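Putative uncharacterized protein PH0594 (Pyrococcus horikoshii, PDB 4HXF) probably acts as an acylaminoacyl peptidase, a serine protease of the prolyl oligopeptidase family that assembles into a self-compartmentalizing hexamer. Local coordinates at residues 285-288 / 294-297; 314-319 / 324-329; 495-500 / 506-511; 547-552 / 576-581. One frame throughout, in Å; residues are numbered along the deposited sequence. Where two conformers were deposited one is given.

Overall arrangement
Interactions 1 and 2 belong to neighbouring four-stranded blades of the beta-propeller, while interactions 3 and 4 lie in the alpha/beta-hydrolase part around the bound chloromethyl ketone inhibitor. The two blade contacts have centres about 12 Å apart and touch: Ala297 CB packs on Tyr314 OH at 3.6 Å, and Leu286 CD2 on Tyr314 CD1 at 3.6 Å. Interactions 3 and 4, with centres about 15 Å apart, are joined by a probable hydrogen bond from Thr496 OG1 to Asp552 OD1 (2.7 Å). Interaction 3 walls the inhibitor's phenyl ring; interaction 4 holds its reactive end. Between the two parts, interactions 2 and 4 have nearest atoms about 12 Å apart.

Interaction 1 of 4, residues 285-288 / 294-297; sequences NLYL and REIA
Leu286 packs its CB against the CB of Ala297 at 4.1 Å, and its CG lies equally near Ile296 CB, where the two branched side chains cross. This is the close-packed end of the contact: Leu286 and Ala297 are buried, and Ile303 of the next blade touches both, so a small methyl fits between Leu286 and that isoleucine. The backbone is doubly gripped here, because Leu286 O accepts from Ile296 N (2.9 Å) and from Ala297 N (3.0 Å), both arriving from the same face of its carbonyl plane. Two residues facing one make a classic beta bulge, set at the outer edge of an antiparallel propeller blade where the chain turns a corner at Ile296. Further along, Leu288 and Arg294 exchange a pair of nearly straight backbone bonds. On the other face Tyr287 is still buried, its CD2 3.7 Å from Glu295 CA, with Arg294 O at the edge of the ring and its hydroxyl bonded to Glu280; the Glu295 side chain beside it is exposed, as suits a carboxylate. Arg294 is the solvent-exposed end of the Leu288 face: its extended chain leads away from Leu288, and NE forms a salt bridge with Asp290.

Interaction 2 of 4, residues 314-319 / 324-329; sequences YLKETA and ELYLWD
Tyr314 and Tyr326 face each other as a hydrogen-bonded antiparallel pair, Tyr326 N donating to Tyr314 O at 2.8 Å and Tyr314 N returning a bond to Tyr326 O. Lys316 and Glu324 exchange a second pair of backbone bonds.

The aromatic contacts gather on the side of the sheet carrying these residues. The tyrosine planes are only 10° apart but slid so far that they barely overlap; instead Tyr326 CB sits over the face of the Tyr314 ring, 3.9 Å from its centroid, in a CH-pi contact. Trp328 CB meets the edge of that ring at CE1. Lys316 bends at chi2 and chi3 (-58° at the latter), which folds its chain across the Tyr326 ring: CE lies over the face, 4.0 Å from the centroid, and NZ makes an off-centre cation-pi contact. A long, flexible lysine can thus cover the ring with methylenes and still carry its charge to Glu332, which also binds Tyr314 OH.

Two waters bridge the strands. One links Lys316 O to Tyr326 OH; the second accepts from Lys316 NZ at 2.8 Å and also bonds Tyr326 OH.

The side chains meeting on the opposite side are leucines, Leu315 CD2 lying 3.8 Å from Leu325 CD1 and both packing on Pro20 of the first propeller strand. Such a twisted hairpin of two central strands, here apolar on the leucine side and aromatic and polar on the other, is typical of a beta-propeller blade.

Interaction 3 of 4, residues 495-500 / 506-511; sequences LTSYAF and WFDKEV. With Y3A (N-[(benzyloxy)carbonyl]glycyl-N-[(2S,3R)-4-chloro-3-hydroxy-1-phenylbutan-2-yl]glycinamide), chain B.
Asp508 lays its carboxylate against Ser497 and the start of Tyr498, where two short helices of the alpha/beta-hydrolase part run at 146° to each other and wall the inhibitor pocket. Ser497 OG donates to Asp508 OD1 at 2.9 Å, meeting the syn lone pair, on the side of the other oxygen. With OG anti to the serine's own backbone N (chi1 173°), the hydroxyl is carried across to the acid, which so short a polar side chain can reach. Nearby, the CB atoms of Tyr498 and Asp508 pack at 3.8 Å.

Away from the pocket, the extended Lys509 chain crosses the Tyr498 ring obliquely, CE lying 3.8 Å from CE1. Both polar ends continue to Asp563 of the second subunit, Lys509 by a salt bridge and Tyr498 by a hydrogen bond, so a phenol hydroxyl and a lysine tie this helix pair into the assembly.

On the pocket side, Ser497 OG and Asp508 OD1, bonded to each other, each lie 3.7 Å from the inhibitor's phenyl ring, OG from CE1 and OD1 from CZ4. Phe507 adds an apolar wall with its ring edge: its CD2 is 3.5 Å from inhibitor CE2, while Val511 CG2 lies over one face of the Phe507 ring.

Interaction 4 of 4, residues 547-552 / 576-581; sequences YRCPLD and GAHGHS. With Y3A (N-[(benzyloxy)carbonyl]glycyl-N-[(2S,3R)-4-chloro-3-hydroxy-1-phenylbutan-2-yl]glycinamide), chain B.
Trans first torsions in His578 (chi1 -167°) and Arg548 (chi1 -178°) swing both side chains across the contact, and Arg548 CG settles over the centre of the imidazole face, 3.6 Å from its centroid. Bends at chi2 and chi3 then turn the guanidinium towards the inhibitor, where NH2 donates to O3 at 2.8 Å, with the acceptor at the edge of the guanidinium plane. Arginine suits the place: its methylenes cover a ring while its charged end holds a peptide carbonyl and, through NE, Asp502. Cys549 SG approaches the imidazole obliquely, 3.6 Å from CE1. The ring nitrogen ND1 of His578 is hydrogen-bonded to Asp546, consistent with the Ser-His-Asp triad of an alpha/beta-hydrolase, with Ser466 as probable nucleophile. The other, His578 NE2, is bonded covalently to inhibitor C15 at 1.8 Å, as expected when a chloromethyl ketone alkylates the histidine of a serine protease and so blocks the nitrogen that would probably act as general base.

Interaction 1 of 4, residues 285-288 / 294-297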
loop_
_atom_site.group_PDB
_atom_site.type_symbol
_atom_site.label_atom_id
_atom_site.label_comp_id
_atom_site.label_asym_id
_atom_site.label_seq_id
_atom_site.Cartn_x
_atom_site.Cartn_y
_atom_site.Cartn_z
ATOM N N ASN A 285 -9.363 33.023 40.495
ATOM C CA ASN A 285 -9.846 34.385 40.259
ATOM C C ASN A 285 -8.779 35.234 39.588
ATOM O O ASN A 285 -7.597 35.047 39.902
ATOM C CB ASN A 285 -10.273 35.065 41.568
ATOM C CG ASN A 285 -11.505 34.429 42.208
ATOM O OD1 ASN A 285 -12.469 34.073 41.495
ATOM N ND2 ASN A 285 -11.428 34.223 43.541
ATOM N N LEU A 286 -9.162 36.122 38.691
ATOM C CA LEU A 286 -8.290 37.038 37.891
ATOM C C LEU A 286 -8.193 38.443 38.467
ATOM O O LEU A 286 -9.186 39.091 38.847
ATOM C CB LEU A 286 -8.828 37.143 36.425
ATOM C CG LEU A 286 -8.001 38.007 35.440
ATOM C CD1 LEU A 286 -6.563 37.405 35.251
ATOM C CD2 LEU A 286 -8.715 37.986 34.082
ATOM N N TYR A 287 -6.935 38.870 38.583
ATOM C CA TYR A 287 -6.534 40.166 39.084
ATOM C C TYR A 287 -5.539 40.805 38.120
ATOM O O TYR A 287 -4.973 40.156 37.267
ATOM C CB TYR A 287 -5.813 39.982 40.449
ATOM C CG TYR A 287 -6.695 39.405 41.525
ATOM C CD1 TYR A 287 -6.814 38.064 41.679
ATOM C CD2 TYR A 287 -7.501 40.194 42.318
ATOM C CE1 TYR A 287 -7.650 37.540 42.650
ATOM C CE2 TYR A 287 -8.402 39.673 43.267
ATOM C CZ TYR A 287 -8.423 38.308 43.440
ATOM O OH TYR A 287 -9.265 37.813 44.394
ATOM N N LEU A 288 -5.340 42.104 38.365
ATOM C CA LEU A 288 -4.325 42.930 37.737
ATOM C C LEU A 288 -3.478 43.576 38.854
ATOM O O LEU A 288 -4.004 43.946 39.884
ATOM C CB LEU A 288 -5.037 44.076 36.915
ATOM C CG LEU A 288 -4.345 45.462 36.816
ATOM C CD1 LEU A 288 -3.253 45.256 35.775
ATOM C CD2 LEU A 288 -5.210 46.613 36.412
ATOM N N ARG A 294 -5.770 44.823 41.804
ATOM C CA ARG A 294 -7.152 45.153 41.454
ATOM C C ARG A 294 -7.915 43.881 41.012
ATOM O O ARG A 294 -7.414 43.138 40.249
ATOM C CB ARG A 294 -7.149 46.165 40.350
ATOM C CG ARG A 294 -6.262 47.357 40.813
ATOM C CD ARG A 294 -6.596 48.682 40.219
ATOM N NE ARG A 294 -5.563 49.685 40.557
ATOM C CZ ARG A 294 -5.578 50.519 41.614
ATOM N NH1 ARG A 294 -6.557 50.502 42.521
ATOM N NH2 ARG A 294 -4.572 51.362 41.784
ATOM N N GLU A 295 -9.135 43.723 41.516
ATOM C CA GLU A 295 -9.996 42.624 41.105
ATOM C C GLU A 295 -10.491 42.799 39.686
ATOM O O GLU A 295 -10.909 43.888 39.312
ATOM C CB GLU A 295 -11.183 42.532 42.044
ATOM C CG GLU A 295 -12.126 41.364 41.865
ATOM C CD GLU A 295 -13.359 41.510 42.758
ATOM O OE1 GLU A 295 -14.461 41.347 42.237
ATOM O OE2 GLU A 295 -13.181 41.768 43.953
ATOM N N ILE A 296 -10.403 41.728 38.874
ATOM C CA ILE A 296 -10.969 41.732 37.531
ATOM C C ILE A 296 -12.140 40.750 37.382
ATOM O O ILE A 296 -13.236 41.161 37.048
ATOM C CB ILE A 296 -9.967 41.431 36.410
ATOM C CG1 ILE A 296 -8.729 42.297 36.511
ATOM C CG2 ILE A 296 -10.642 41.734 35.109
ATOM C CD1 ILE A 296 -9.066 43.751 36.215
ATOM N N ALA A 297 -11.967 39.466 37.694
ATOM C CA ALA A 297 -13.010 38.464 37.536
ATOM C C ALA A 297 -12.898 37.542 38.725
ATOM O O ALA A 297 -12.095 36.561 38.707
ATOM C CB ALA A 297 -12.900 37.717 36.170
#

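Interaction 2 of 4, residues 314-319 / 324-329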
loop_
_atom_site.group_PDB
_atom_site.type_symbol
_atom_site.label_atom_id
_atom_site.label_comp_id
_atom_site.label_asym_id
_atom_site.label_seq_id
_atom_site.Cartn_x
_atom_site.Cartn_y
_atom_site.Cartn_z
ATOM N N TYR A 314 -10.270 36.313 28.624
ATOM C CA TYR A 314 -10.039 35.160 29.482
ATOM C C TYR A 314 -11.083 34.101 29.283
ATOM O O TYR A 314 -12.202 34.330 28.886
ATOM C CB TYR A 314 -9.986 35.638 30.953
ATOM C CG TYR A 314 -11.142 36.431 31.473
ATOM C CD1 TYR A 314 -11.122 37.829 31.396
ATOM C CD2 TYR A 314 -12.256 35.821 32.073
ATOM C CE1 TYR A 314 -12.152 38.582 31.870
ATOM C CE2 TYR A 314 -13.323 36.579 32.587
ATOM C CZ TYR A 314 -13.226 37.978 32.526
ATOM O OH TYR A 314 -14.232 38.726 33.014
ATOM N N LEU A 315 -10.679 32.901 29.641
ATOM C CA LEU A 315 -11.598 31.739 29.604
ATOM C C LEU A 315 -12.082 31.482 31.036
ATOM O O LEU A 315 -11.247 31.348 31.942
ATOM C CB LEU A 315 -10.823 30.504 29.145
ATOM C CG LEU A 315 -10.421 30.317 27.700
ATOM C CD1 LEU A 315 -9.577 29.108 27.399
ATOM C CD2 LEU A 315 -11.701 30.293 26.786
ATOM N N LYS A 316 -13.407 31.394 31.230
ATOM C CA LYS A 316 -14.014 31.183 32.539
ATOM C C LYS A 316 -14.814 29.857 32.452
ATOM O O LYS A 316 -15.647 29.691 31.518
ATOM C CB LYS A 316 -14.900 32.321 32.911
ATOM C CG LYS A 316 -15.629 32.069 34.293
ATOM C CD LYS A 316 -16.983 32.705 34.413
ATOM C CE LYS A 316 -16.980 34.206 34.228
ATOM N NZ LYS A 316 -18.326 34.814 34.518
ATOM N N GLU A 317 -14.498 28.920 33.345
ATOM C CA GLU A 317 -15.267 27.717 33.538
ATOM C C GLU A 317 -16.030 27.844 34.866
ATOM O O GLU A 317 -15.564 28.516 35.767
ATOM C CB GLU A 317 -14.288 26.566 33.548
ATOM C CG GLU A 317 -14.790 25.216 33.781
ATOM C CD GLU A 317 -13.802 24.188 33.357
ATOM O OE1 GLU A 317 -13.634 23.254 34.111
ATOM O OE2 GLU A 317 -13.179 24.270 32.265
ATOM N N THR A 318 -17.145 27.123 35.019
ATOM C CA THR A 318 -17.933 27.084 36.236
ATOM C C THR A 318 -18.268 25.608 36.569
ATOM O O THR A 318 -17.871 24.714 35.832
ATOM C CB THR A 318 -19.235 27.886 36.104
ATOM O OG1 THR A 318 -20.071 27.168 35.160
ATOM C CG2 THR A 318 -18.916 29.332 35.585
ATOM N N ALA A 319 -18.895 25.353 37.740
ATOM C CA ALA A 319 -19.270 23.999 38.142
ATOM C C ALA A 319 -20.191 23.350 37.109
ATOM O O ALA A 319 -20.144 22.129 36.994
ATOM C CB ALA A 319 -19.975 23.970 39.480
ATOM N N GLU A 324 -15.871 29.128 28.557
ATOM C CA GLU A 324 -16.203 30.003 27.451
ATOM C C GLU A 324 -15.292 31.212 27.549
ATOM O O GLU A 324 -14.751 31.526 28.594
ATOM C CB GLU A 324 -17.703 30.458 27.451
ATOM C CG GLU A 324 -18.741 29.364 27.327
ATOM C CD GLU A 324 -18.896 28.735 25.947
ATOM O OE1 GLU A 324 -19.588 27.691 25.874
ATOM O OE2 GLU A 324 -18.370 29.284 24.916
ATOM N N LEU A 325 -15.242 32.021 26.493
ATOM C CA LEU A 325 -14.362 33.196 26.433
ATOM C C LEU A 325 -15.134 34.428 26.781
ATOM O O LEU A 325 -16.345 34.598 26.431
ATOM C CB LEU A 325 -13.733 33.384 25.034
ATOM C CG LEU A 325 -12.545 34.352 24.843
ATOM C CD1 LEU A 325 -11.277 33.836 25.554
ATOM C CD2 LEU A 325 -12.393 34.526 23.298
ATOM N N TYR A 326 -14.427 35.259 27.505
ATOM C CA TYR A 326 -14.892 36.561 27.945
ATOM C C TYR A 326 -13.880 37.701 27.722
ATOM O O TYR A 326 -12.678 37.511 27.502
ATOM C CB TYR A 326 -15.097 36.497 29.487
ATOM C CG TYR A 326 -16.190 35.566 29.931
ATOM C CD1 TYR A 326 -16.002 34.182 29.871
ATOM C CD2 TYR A 326 -17.429 36.033 30.290
ATOM C CE1 TYR A 326 -17.021 33.323 30.208
ATOM C CE2 TYR A 326 -18.484 35.176 30.635
ATOM C CZ TYR A 326 -18.262 33.825 30.613
ATOM O OH TYR A 326 -19.293 32.974 30.914
ATOM N N LEU A 327 -14.417 38.879 27.630
ATOM C CA LEU A 327 -13.600 40.107 27.448
ATOM C C LEU A 327 -13.910 41.035 28.670
ATOM O O LEU A 327 -15.018 41.078 29.172
ATOM C CB LEU A 327 -13.960 40.773 26.106
ATOM C CG LEU A 327 -13.614 42.243 25.774
ATOM C CD1 LEU A 327 -12.162 42.491 25.435
ATOM C CD2 LEU A 327 -14.419 42.681 24.555
ATOM N N TRP A 328 -12.901 41.758 29.186
ATOM C CA TRP A 328 -13.134 42.691 30.283
ATOM C C TRP A 328 -12.638 44.034 29.813
ATOM O O TRP A 328 -11.486 44.151 29.357
ATOM C CB TRP A 328 -12.433 42.270 31.615
ATOM C CG TRP A 328 -12.801 43.129 32.816
ATOM C CD1 TRP A 328 -13.849 42.966 33.725
ATOM C CD2 TRP A 328 -12.108 44.314 33.245
ATOM N NE1 TRP A 328 -13.855 43.951 34.675
ATOM C CE2 TRP A 328 -12.853 44.841 34.402
ATOM C CE3 TRP A 328 -10.989 44.987 32.793
ATOM C CZ2 TRP A 328 -12.442 45.976 35.087
ATOM C CZ3 TRP A 328 -10.588 46.143 33.492
ATOM C CH2 TRP A 328 -11.296 46.611 34.619
ATOM N N ASP A 329 -13.525 45.010 29.873
ATOM C CA ASP A 329 -13.259 46.404 29.420
ATOM C C ASP A 329 -13.730 47.405 30.472
ATOM O O ASP A 329 -14.220 48.471 30.115
ATOM C CB ASP A 329 -14.010 46.687 28.082
ATOM C CG ASP A 329 -15.554 46.576 28.220
ATOM O OD1 ASP A 329 -16.089 46.694 29.355
ATOM O OD2 ASP A 329 -16.235 46.386 27.186
HETATM O O HOH W 1 -18.243 30.394 31.279
HETATM O O HOH W 2 -20.541 33.646 33.279
#

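Interaction 3 of 4, residues 495-500 / 506-511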
loop_
_atom_site.group_PDB
_atom_site.type_symbol
_atom_site.label_atom_id
_atom_site.label_comp_id
_atom_site.label_asym_id
_atom_site.label_seq_id
_atom_site.Cartn_x
_atom_site.Cartn_y
_atom_site.Cartn_z
ATOM N N LEU A 495 6.673 3.885 49.957
ATOM C CA LEU A 495 8.077 3.680 49.723
ATOM C C LEU A 495 8.345 3.466 48.242
ATOM O O LEU A 495 9.318 3.998 47.685
ATOM C CB LEU A 495 8.664 2.476 50.482
ATOM C CG LEU A 495 10.176 2.378 50.460
ATOM C CD1 LEU A 495 10.904 3.558 51.081
ATOM C CD2 LEU A 495 10.720 1.160 51.163
ATOM N N THR A 496 7.459 2.731 47.529
ATOM C CA THR A 496 7.630 2.598 46.087
ATOM C C THR A 496 7.332 3.870 45.318
ATOM O O THR A 496 7.808 4.086 44.204
ATOM C CB THR A 496 6.886 1.377 45.512
ATOM O OG1 THR A 496 5.492 1.595 45.670
ATOM C CG2 THR A 496 7.372 0.114 46.247
ATOM N N SER A 497 6.430 4.734 45.851
ATOM C CA SER A 497 6.278 6.032 45.260
ATOM C C SER A 497 7.608 6.792 45.296
ATOM O O SER A 497 8.077 7.351 44.305
ATOM C CB SER A 497 5.167 6.796 46.011
ATOM O OG SER A 497 5.087 8.184 45.545
ATOM N N TYR A 498 8.229 6.865 46.468
ATOM C CA TYR A 498 9.571 7.482 46.589
ATOM C C TYR A 498 10.559 7.053 45.522
ATOM O O TYR A 498 11.212 7.802 44.859
ATOM C CB TYR A 498 10.128 7.287 48.011
ATOM C CG TYR A 498 11.630 7.481 48.126
ATOM C CD1 TYR A 498 12.246 8.728 47.898
ATOM C CD2 TYR A 498 12.436 6.433 48.385
ATOM C CE1 TYR A 498 13.570 8.856 47.968
ATOM C CE2 TYR A 498 13.796 6.576 48.471
ATOM C CZ TYR A 498 14.376 7.745 48.230
ATOM O OH TYR A 498 15.747 7.845 48.294
ATOM N N ALA A 499 10.713 5.682 45.435
ATOM C CA ALA A 499 11.779 5.120 44.660
ATOM C C ALA A 499 11.482 4.844 43.167
ATOM O O ALA A 499 12.432 4.782 42.418
ATOM C CB ALA A 499 12.299 3.805 45.332
ATOM N N PHE A 500 10.221 4.703 42.814
ATOM C CA PHE A 500 9.806 4.398 41.441
ATOM C C PHE A 500 9.205 5.510 40.653
ATOM O O PHE A 500 9.337 5.519 39.420
ATOM C CB PHE A 500 8.863 3.192 41.553
ATOM C CG PHE A 500 8.664 2.363 40.269
ATOM C CD1 PHE A 500 9.684 2.087 39.390
ATOM C CD2 PHE A 500 7.441 1.685 40.095
ATOM C CE1 PHE A 500 9.449 1.253 38.302
ATOM C CE2 PHE A 500 7.228 0.833 39.017
ATOM C CZ PHE A 500 8.216 0.669 38.069
ATOM N N TRP A 506 12.250 13.491 45.473
ATOM C CA TRP A 506 12.168 14.731 46.249
ATOM C C TRP A 506 10.808 14.954 46.807
ATOM O O TRP A 506 10.725 15.361 47.967
ATOM C CB TRP A 506 12.665 15.876 45.353
ATOM C CG TRP A 506 12.003 15.935 44.031
ATOM C CD1 TRP A 506 12.397 15.335 42.862
ATOM C CD2 TRP A 506 10.841 16.669 43.727
ATOM N NE1 TRP A 506 11.504 15.638 41.859
ATOM C CE2 TRP A 506 10.583 16.430 42.290
ATOM C CE3 TRP A 506 9.968 17.509 44.467
ATOM C CZ2 TRP A 506 9.535 16.963 41.676
ATOM C CZ3 TRP A 506 8.892 18.039 43.805
ATOM C CH2 TRP A 506 8.676 17.752 42.445
ATOM N N PHE A 507 9.727 14.651 46.103
ATOM C CA PHE A 507 8.434 14.991 46.611
ATOM C C PHE A 507 7.981 14.103 47.780
ATOM O O PHE A 507 7.420 14.640 48.728
ATOM C CB PHE A 507 7.379 15.005 45.546
ATOM C CG PHE A 507 6.105 15.769 45.926
ATOM C CD1 PHE A 507 6.188 17.099 46.438
ATOM C CD2 PHE A 507 4.897 15.177 45.838
ATOM C CE1 PHE A 507 5.019 17.762 46.811
ATOM C CE2 PHE A 507 3.712 15.844 46.167
ATOM C CZ PHE A 507 3.784 17.139 46.665
ATOM N N ASP A 508 8.239 12.808 47.743
ATOM C CA ASP A 508 7.863 11.969 48.861
ATOM C C ASP A 508 8.633 12.367 50.125
ATOM O O ASP A 508 8.111 12.257 51.235
ATOM C CB ASP A 508 8.093 10.449 48.587
ATOM C CG ASP A 508 7.017 9.801 47.764
ATOM O OD1 ASP A 508 6.793 10.181 46.663
ATOM O OD2 ASP A 508 6.513 8.841 48.311
ATOM N N LYS A 509 9.879 12.780 49.968
ATOM C CA LYS A 509 10.696 13.262 51.152
ATOM C C LYS A 509 9.943 14.377 51.897
ATOM O O LYS A 509 10.013 14.452 53.151
ATOM C CB LYS A 509 12.122 13.661 50.813
ATOM C CG LYS A 509 13.003 12.428 50.507
ATOM C CD LYS A 509 14.454 12.808 50.350
ATOM C CE LYS A 509 15.330 11.618 49.933
ATOM N NZ LYS A 509 16.707 12.026 49.547
ATOM N N GLU A 510 9.310 15.219 51.115
ATOM C CA GLU A 510 8.573 16.357 51.645
ATOM C C GLU A 510 7.201 15.950 52.204
ATOM O O GLU A 510 6.843 16.284 53.329
ATOM C CB GLU A 510 8.385 17.364 50.519
ATOM C CG GLU A 510 7.503 18.552 50.887
ATOM C CD GLU A 510 7.593 19.697 49.904
ATOM O OE1 GLU A 510 6.488 20.323 49.795
ATOM O OE2 GLU A 510 8.765 20.050 49.532
ATOM N N VAL A 511 6.439 15.167 51.390
ATOM C CA VAL A 511 5.048 14.898 51.772
ATOM C C VAL A 511 4.892 13.756 52.818
ATOM O O VAL A 511 3.993 13.774 53.677
ATOM C CB VAL A 511 4.120 14.691 50.535
ATOM C CG1 VAL A 511 2.685 14.394 51.003
ATOM C CG2 VAL A 511 4.204 15.942 49.695
HETATM N N3 Y3A B . 1.393 17.415 41.545
HETATM C CA3 Y3A B . 1.350 16.469 42.676
HETATM C C3 Y3A B . 0.969 15.121 42.054
HETATM O O3 Y3A B . 1.081 14.780 40.894
HETATM C C4 Y3A B . -1.783 13.125 41.962
HETATM O O4 Y3A B . -2.526 13.703 42.974
HETATM C CA4 Y3A B . -0.364 12.944 42.470
HETATM N N4 Y3A B . 0.055 14.276 42.981
HETATM C CB4 Y3A B . -0.209 12.088 43.761
HETATM C CG4 Y3A B . 1.203 11.957 44.230
HETATM C CD1 Y3A B . 2.231 11.322 43.517
HETATM C CD2 Y3A B . 1.533 12.424 45.495
HETATM C CE1 Y3A B . 3.522 11.196 43.995
HETATM C CE2 Y3A B . 2.825 12.314 45.989
HETATM C CZ4 Y3A B . 3.804 11.737 45.242
HETATM C C15 Y3A B . -1.919 13.579 40.461
#

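Interaction 4 of 4, residues 547-552 / 576-581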
loop_
_atom_site.group_PDB
_atom_site.type_symbol
_atom_site.label_atom_id
_atom_site.label_comp_id
_atom_site.label_asym_id
_atom_site.label_seq_id
_atom_site.Cartn_x
_atom_site.Cartn_y
_atom_site.Cartn_z
ATOM N N TYR A 547 3.454 7.639 35.087
ATOM C CA TYR A 547 4.736 7.583 35.816
ATOM C C TYR A 547 4.745 8.388 37.103
ATOM O O TYR A 547 5.736 8.364 37.870
ATOM C CB TYR A 547 5.892 7.946 34.918
ATOM C CG TYR A 547 5.864 7.118 33.605
ATOM C CD1 TYR A 547 6.016 7.743 32.381
ATOM C CD2 TYR A 547 5.616 5.771 33.635
ATOM C CE1 TYR A 547 5.933 7.003 31.223
ATOM C CE2 TYR A 547 5.526 5.025 32.432
ATOM C CZ TYR A 547 5.699 5.680 31.243
ATOM O OH TYR A 547 5.584 4.991 30.015
ATOM N N ARG A 548 3.687 9.145 37.327
ATOM C CA ARG A 548 3.484 9.876 38.560
ATOM C C ARG A 548 3.102 8.990 39.729
ATOM O O ARG A 548 3.646 9.117 40.792
ATOM C CB ARG A 548 2.395 10.932 38.356
ATOM C CG ARG A 548 2.073 11.841 39.546
ATOM C CD ARG A 548 3.280 12.622 40.164
ATOM N NE ARG A 548 4.120 13.128 39.120
ATOM C CZ ARG A 548 3.841 14.188 38.374
ATOM N NH1 ARG A 548 4.586 14.473 37.291
ATOM N NH2 ARG A 548 2.830 14.989 38.751
ATOM N N CYS A 549 2.195 8.043 39.421
ATOM C CA CYS A 549 1.809 6.957 40.297
ATOM C C CYS A 549 1.913 5.702 39.427
ATOM O O CYS A 549 0.939 5.307 38.738
ATOM C CB CYS A 549 0.420 7.090 40.868
ATOM S SG CYS A 549 0.220 8.587 41.913
ATOM N N PRO A 550 3.063 5.060 39.503
ATOM C CA PRO A 550 3.212 3.893 38.650
ATOM C C PRO A 550 2.299 2.737 39.023
ATOM O O PRO A 550 1.644 2.706 40.039
ATOM C CB PRO A 550 4.695 3.513 38.797
ATOM C CG PRO A 550 5.385 4.783 39.252
ATOM C CD PRO A 550 4.374 5.468 40.111
ATOM N N LEU A 551 2.244 1.811 38.054
ATOM C CA LEU A 551 1.313 0.625 38.103
ATOM C C LEU A 551 1.296 -0.135 39.401
ATOM O O LEU A 551 0.245 -0.617 39.814
ATOM C CB LEU A 551 1.597 -0.253 36.923
ATOM C CG LEU A 551 0.612 -1.487 36.831
ATOM C CD1 LEU A 551 -0.874 -1.104 36.630
ATOM C CD2 LEU A 551 1.145 -2.440 35.683
ATOM N N ASP A 552 2.464 -0.321 40.021
ATOM C CA ASP A 552 2.614 -1.054 41.257
ATOM C C ASP A 552 1.621 -0.549 42.311
ATOM O O ASP A 552 1.072 -1.303 43.111
ATOM C CB ASP A 552 4.047 -1.065 41.803
ATOM C CG ASP A 552 4.510 0.296 42.230
ATOM O OD1 ASP A 552 4.983 0.378 43.368
ATOM O OD2 ASP A 552 4.403 1.259 41.402
ATOM N N GLY A 576 -2.159 5.857 28.357
ATOM C CA GLY A 576 -2.575 6.953 29.173
ATOM C C GLY A 576 -1.639 7.258 30.346
ATOM O O GLY A 576 -1.216 6.381 31.089
ATOM N N ALA A 577 -1.416 8.544 30.583
ATOM C CA ALA A 577 -0.608 9.067 31.716
ATOM C C ALA A 577 -1.516 9.300 32.902
ATOM O O ALA A 577 -2.688 8.790 32.982
ATOM C CB ALA A 577 0.195 10.305 31.282
ATOM N N HIS A 578 -1.014 10.013 33.877
ATOM C CA HIS A 578 -1.708 10.256 35.142
ATOM C C HIS A 578 -3.078 10.880 34.938
ATOM O O HIS A 578 -4.049 10.513 35.614
ATOM C CB HIS A 578 -0.783 11.145 35.976
ATOM C CG HIS A 578 -1.148 11.284 37.443
ATOM N ND1 HIS A 578 -1.306 10.196 38.323
ATOM C CD2 HIS A 578 -1.246 12.460 38.207
ATOM C CE1 HIS A 578 -1.578 10.663 39.551
ATOM N NE2 HIS A 578 -1.537 12.076 39.486
ATOM N N GLY A 579 -3.147 11.759 33.954
ATOM C CA GLY A 579 -4.381 12.493 33.655
ATOM C C GLY A 579 -5.295 11.846 32.613
ATOM O O GLY A 579 -6.130 12.546 32.049
ATOM N N HIS A 580 -5.146 10.546 32.348
ATOM C CA HIS A 580 -5.870 9.902 31.242
ATOM C C HIS A 580 -7.386 9.990 31.331
ATOM O O HIS A 580 -8.025 9.928 30.282
ATOM C CB HIS A 580 -5.454 8.452 31.128
ATOM C CG HIS A 580 -5.951 7.583 32.272
ATOM N ND1 HIS A 580 -6.941 6.635 32.109
ATOM C CD2 HIS A 580 -5.463 7.421 33.557
ATOM C CE1 HIS A 580 -7.136 5.966 33.266
ATOM N NE2 HIS A 580 -6.245 6.478 34.187
ATOM N N SER A 581 -7.934 10.245 32.532
ATOM C CA SER A 581 -9.402 10.248 32.694
ATOM C C SER A 581 -9.938 11.427 31.836
ATOM O O SER A 581 -11.065 11.376 31.320
ATOM C CB SER A 581 -9.776 10.371 34.163
ATOM O OG SER A 581 -9.220 11.593 34.675
HETATM N N3 Y3A B . 1.393 17.415 41.545
HETATM C CA3 Y3A B . 1.350 16.469 42.676
HETATM C C3 Y3A B . 0.969 15.121 42.054
HETATM O O3 Y3A B . 1.081 14.780 40.894
HETATM C C4 Y3A B . -1.783 13.125 41.962
HETATM O O4 Y3A B . -2.526 13.703 42.974
HETATM C CA4 Y3A B . -0.364 12.944 42.470
HETATM N N4 Y3A B . 0.055 14.276 42.981
HETATM C CB4 Y3A B . -0.209 12.088 43.761
HETATM C CG4 Y3A B . 1.203 11.957 44.230
HETATM C CD1 Y3A B . 2.231 11.322 43.517
HETATM C CD2 Y3A B . 1.533 12.424 45.495
HETATM C CE1 Y3A B . 3.522 11.196 43.995
HETATM C CE2 Y3A B . 2.825 12.314 45.989
HETATM C CZ4 Y3A B . 3.804 11.737 45.242
HETATM C C15 Y3A B . -1.919 13.579 40.461
#